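Local coordinates for protein haloalkane dehalogenase (Mycobacterium rhodesiae, PDB 4MJ3) that probably cleaves carbon–halogen bonds of haloalkanes by hydrolysis, releasing an alcohol and halide, as an alpha/beta-hydrolase-fold haloalkane dehalogenase, at residues K230-L235 with P258-H263; R237-F242 with H263-R268. One frame throughout, in Å; residues are numbered along the deposited sequence.

Contact 1: K230-L235 with P258-H263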
# COMPACT_ATOMS: atom_id res chain seq x y z
N LYS A 230 3.28 6.36 18.83
CA LYS A 230 4.42 5.55 19.21
C LYS A 230 5.23 5.13 17.99
O LYS A 230 6.48 5.21 17.99
CB LYS A 230 3.99 4.31 19.99
CG LYS A 230 3.52 4.65 21.39
N ALA A 231 4.55 4.69 16.94
CA ALA A 231 5.23 4.35 15.67
C ALA A 231 5.94 5.55 15.03
O ALA A 231 7.04 5.41 14.48
CB ALA A 231 4.26 3.73 14.69
N TRP A 232 5.32 6.72 15.11
CA TRP A 232 5.92 7.94 14.57
C TRP A 232 7.20 8.26 15.33
O TRP A 232 8.23 8.63 14.73
CB TRP A 232 4.91 9.09 14.68
CG TRP A 232 5.36 10.41 14.16
CD1 TRP A 232 5.66 11.54 14.89
CD2 TRP A 232 5.58 10.76 12.79
NE1 TRP A 232 6.02 12.56 14.05
CE2 TRP A 232 6.00 12.10 12.75
CE3 TRP A 232 5.47 10.05 11.58
CZ2 TRP A 232 6.29 12.77 11.54
CZ3 TRP A 232 5.77 10.71 10.38
CH2 TRP A 232 6.17 12.04 10.37
N ALA A 233 7.15 8.16 16.65
CA ALA A 233 8.34 8.39 17.48
C ALA A 233 9.45 7.42 17.07
O ALA A 233 10.61 7.81 16.92
CB ALA A 233 8.01 8.25 18.96
N ALA A 234 9.09 6.15 16.86
CA ALA A 234 10.07 5.15 16.42
C ALA A 234 10.64 5.45 15.03
O ALA A 234 11.85 5.30 14.80
CB ALA A 234 9.49 3.75 16.47
N LEU A 235 9.80 5.90 14.10
CA LEU A 235 10.28 6.34 12.79
C LEU A 235 11.26 7.49 12.88
O LEU A 235 12.16 7.62 12.05
CB LEU A 235 9.13 6.78 11.88
CG LEU A 235 8.46 5.78 10.98
CD1 LEU A 235 7.49 6.56 10.09
CD2 LEU A 235 9.47 5.04 10.12
N PRO A 258 7.35 16.82 2.82
CA PRO A 258 8.46 17.40 3.60
C PRO A 258 8.43 17.05 5.08
O PRO A 258 9.48 17.03 5.74
CB PRO A 258 8.31 18.91 3.38
CG PRO A 258 6.89 19.10 3.00
CD PRO A 258 6.50 17.87 2.24
N VAL A 259 7.26 16.74 5.60
CA VAL A 259 7.11 16.34 7.01
C VAL A 259 7.75 14.97 7.24
O VAL A 259 8.57 14.77 8.14
CB VAL A 259 5.63 16.29 7.43
CG1 VAL A 259 5.52 15.86 8.90
CG2 VAL A 259 4.97 17.64 7.21
N LEU A 260 7.41 14.03 6.37
CA LEU A 260 8.03 12.70 6.42
C LEU A 260 9.54 12.75 6.17
O LEU A 260 10.33 12.17 6.93
CB LEU A 260 7.38 11.80 5.37
CG LEU A 260 7.53 10.30 5.46
CD1 LEU A 260 7.16 9.79 6.85
CD2 LEU A 260 6.66 9.67 4.39
N ARG A 261 9.96 13.46 5.13
CA ARG A 261 11.39 13.55 4.81
C ARG A 261 12.19 14.16 5.97
O ARG A 261 13.29 13.71 6.28
CB ARG A 261 11.60 14.32 3.49
CG ARG A 261 13.06 14.49 3.11
CD ARG A 261 13.31 15.09 1.75
NE ARG A 261 12.28 15.99 1.26
CZ ARG A 261 12.16 17.29 1.60
NH1 ARG A 261 11.18 18.04 1.09
NH2 ARG A 261 13.01 17.84 2.45
N GLY A 262 11.64 15.20 6.59
CA GLY A 262 12.33 15.88 7.69
C GLY A 262 12.36 15.09 8.98
O GLY A 262 13.23 15.28 9.80
N HIS A 263 11.42 14.17 9.16
CA HIS A 263 11.27 13.44 10.41
C HIS A 263 12.21 12.24 10.57
O HIS A 263 12.67 11.94 11.67
CB HIS A 263 9.85 12.93 10.52
CG HIS A 263 9.54 12.25 11.83
ND1 HIS A 263 9.66 12.90 13.04
CD2 HIS A 263 9.11 11.00 12.12
CE1 HIS A 263 9.33 12.07 14.02
NE2 HIS A 263 8.99 10.91 13.49
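Both aromatic side chains at the centre of this helix pair have CG anti to their own backbone N, Trp232 with chi1 -180° and His263 with chi1 -175°, so that the two rings reach across the gap from facing helices and overlap at their tips. The imidazole lies flat over one face of the indole in an offset stack, the planes practically parallel and the centroid of the five-membered indole ring 3.7 Å from that of His263. The overlap runs on over the benzo part, where Trp232 CZ2 stands 3.3 Å from His263 CG. At its far end the same imidazole donates a hydrogen bond from NE2 to Trp232 O, 2.7 Å long and nearly straight, with an N-H...O angle of 174°. The carbonyl oxygen lies in the plane of the imidazole, whereas NE2 sits above the plane of the carbonyl group. One residue thus holds the histidine twice, its ring through the face and its carbonyl through the edge, which fixes the imidazole's rotation and requires NE2 to carry a proton. Around the indole, Leu260 CD1 meets the edge at CZ3 (3.9 Å), and Val259 CG1 approaches CZ2 obliquely at 4.1 Å. These side chains bridge the gap between segments 230-235 and 258-263, whose axes come no closer than 11.2 Å. Met149, in the loop after strand 140-145, touches both Trp232 and Val259, while Leu235 and Leu260 turn to Leu130 of helix 124-135, so the pair of helices rests on that helix beside the central sheet.

Contact 2: R237-F242 with H263-R268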
# COMPACT_ATOMS: atom_id res chain seq x y z
N ARG A 237 13.52 7.73 14.96
CA ARG A 237 14.80 7.14 15.34
C ARG A 237 15.32 6.17 14.28
O ARG A 237 16.33 5.52 14.50
CB ARG A 237 14.66 6.40 16.67
CG ARG A 237 14.16 7.27 17.81
CD ARG A 237 14.20 6.54 19.15
NE ARG A 237 13.16 5.51 19.24
CZ ARG A 237 11.92 5.69 19.68
NH1 ARG A 237 11.50 6.88 20.12
NH2 ARG A 237 11.08 4.67 19.70
N PHE A 238 14.63 6.06 13.14
CA PHE A 238 15.01 5.12 12.08
C PHE A 238 16.16 5.72 11.28
O PHE A 238 15.97 6.67 10.53
CB PHE A 238 13.80 4.81 11.19
CG PHE A 238 14.03 3.70 10.18
CD1 PHE A 238 13.88 2.38 10.55
CD2 PHE A 238 14.30 4.00 8.87
CE1 PHE A 238 14.07 1.36 9.63
CE2 PHE A 238 14.52 2.98 7.94
CZ PHE A 238 14.39 1.66 8.32
N GLU A 239 17.35 5.14 11.45
CA GLU A 239 18.59 5.66 10.87
C GLU A 239 18.96 5.01 9.55
O GLU A 239 19.90 5.46 8.87
CB GLU A 239 19.74 5.45 11.85
CG GLU A 239 19.55 6.16 13.17
CD GLU A 239 19.84 7.64 13.10
OE1 GLU A 239 20.39 8.10 12.07
OE2 GLU A 239 19.54 8.34 14.08
N LYS A 240 18.26 3.94 9.19
CA LYS A 240 18.55 3.21 7.97
C LYS A 240 17.98 3.97 6.77
O LYS A 240 17.17 4.90 6.93
CB LYS A 240 18.03 1.77 8.05
CG LYS A 240 18.93 0.89 8.90
CD LYS A 240 18.38 -0.52 9.10
CE LYS A 240 17.24 -0.51 10.11
NZ LYS A 240 16.75 -1.89 10.37
N PRO A 241 18.43 3.60 5.56
CA PRO A 241 18.07 4.43 4.39
C PRO A 241 16.57 4.61 4.13
O PRO A 241 15.80 3.64 4.14
CB PRO A 241 18.74 3.68 3.23
CG PRO A 241 19.91 3.03 3.86
CD PRO A 241 19.42 2.57 5.21
N PHE A 242 16.19 5.86 3.92
CA PHE A 242 14.81 6.24 3.68
C PHE A 242 14.77 7.20 2.48
O PHE A 242 15.45 8.24 2.49
CB PHE A 242 14.27 6.92 4.93
CG PHE A 242 12.80 7.21 4.86
CD1 PHE A 242 12.32 8.28 4.14
CD2 PHE A 242 11.91 6.38 5.52
CE1 PHE A 242 10.95 8.52 4.07
CE2 PHE A 242 10.56 6.61 5.47
CZ PHE A 242 10.09 7.69 4.74
N HIS A 263 11.42 14.17 9.16
CA HIS A 263 11.27 13.44 10.41
C HIS A 263 12.21 12.24 10.57
O HIS A 263 12.67 11.94 11.67
CB HIS A 263 9.85 12.93 10.52
CG HIS A 263 9.54 12.25 11.83
ND1 HIS A 263 9.66 12.90 13.04
CD2 HIS A 263 9.11 11.00 12.12
CE1 HIS A 263 9.33 12.07 14.02
NE2 HIS A 263 8.99 10.91 13.49
N VAL A 264 12.47 11.55 9.46
CA VAL A 264 13.22 10.29 9.50
C VAL A 264 14.72 10.55 9.36
O VAL A 264 15.16 11.05 8.31
CB VAL A 264 12.78 9.36 8.37
CG1 VAL A 264 13.48 8.01 8.48
CG2 VAL A 264 11.27 9.18 8.41
N PRO A 265 15.51 10.23 10.39
CA PRO A 265 16.95 10.55 10.31
C PRO A 265 17.65 9.89 9.11
O PRO A 265 18.54 10.50 8.52
CB PRO A 265 17.52 10.03 11.63
CG PRO A 265 16.36 9.83 12.53
CD PRO A 265 15.13 9.69 11.71
N GLY A 266 17.22 8.68 8.77
CA GLY A 266 17.79 7.94 7.64
C GLY A 266 17.50 8.54 6.27
O GLY A 266 18.03 8.06 5.26
N ALA A 267 16.64 9.55 6.21
CA ALA A 267 16.45 10.32 4.96
C ALA A 267 17.58 11.29 4.68
O ALA A 267 17.77 11.71 3.54
CB ALA A 267 15.12 11.05 5.01
N ARG A 268 18.35 11.64 5.72
CA ARG A 268 19.44 12.63 5.58
C ARG A 268 20.49 12.04 4.63
O ARG A 268 20.92 10.90 4.80
CB ARG A 268 20.05 12.96 6.96
CG ARG A 268 19.11 13.68 7.94
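Two backbone hydrogen bonds grip Gly266 at both of its polar atoms and tie the loop leading into strand 242-244 of the central sheet of this alpha/beta-hydrolase fold to the short 3-10 turn 265-267. Gly266 N donates to Phe238 O over 2.9 Å, in the plane of that carbonyl and with an N-H...O angle of 146°. Phe242 N donates in turn to Gly266 O over 3.2 Å, but from well above the carbonyl plane, 68° out of it. Between these bonds Gly266 CA makes a C-H...O contact with Lys240 O at 3.2 Å, a close backbone approach that suits a residue without a side chain. Pro265 packs beside the first bond, its CD 3.3 Å from the same Phe238 O, and the carboxylate of Glu239, on a chain bent at chi2, folds back over Pro265 CB. Deeper in, Val264 divides its two methyls. CG1, anti to the backbone N (chi1 -176°), fits between the phenylalanines, 3.7 Å from Phe242 CD2 and near the plane of the Phe238 ring, at its edge. CG2 sits over the face of Phe242 in a CH-pi contact, 4.0 Å from the ring centroid and close to the ring normal. Both rings continue into the core, touching Val143 of strand 140-145 and residues of helix 124-135. At the start of the strand, the buried Phe242 O has no conventional hydrogen-bond partner in the model; the CA-H of Ala267 points at it, with Ala267 CA 3.4 Å from the oxygen.

Contacts 1 and 2 are successive parts of one interface, their centres about 9 Å apart. In each, the chain running into strand 242-244 meets the chain that follows it, first helix against helix, then loop against turn, and His263 belongs to both as the last residue of helix 256-263. Close packing joins them: Leu260 CG lies 3.7 Å from Phe242 CZ, and the carbonyl oxygen Leu235 O lies 3.6 Å from Pro265 CD. Leu235, Leu260 and Phe242 all touch Leu130 of helix 124-135. In this family that helix follows the nucleophile elbow, so the interface probably packs against the scaffold of the active site; the centres of the two contacts lie about 18 and 20 Å from the centre of the chain.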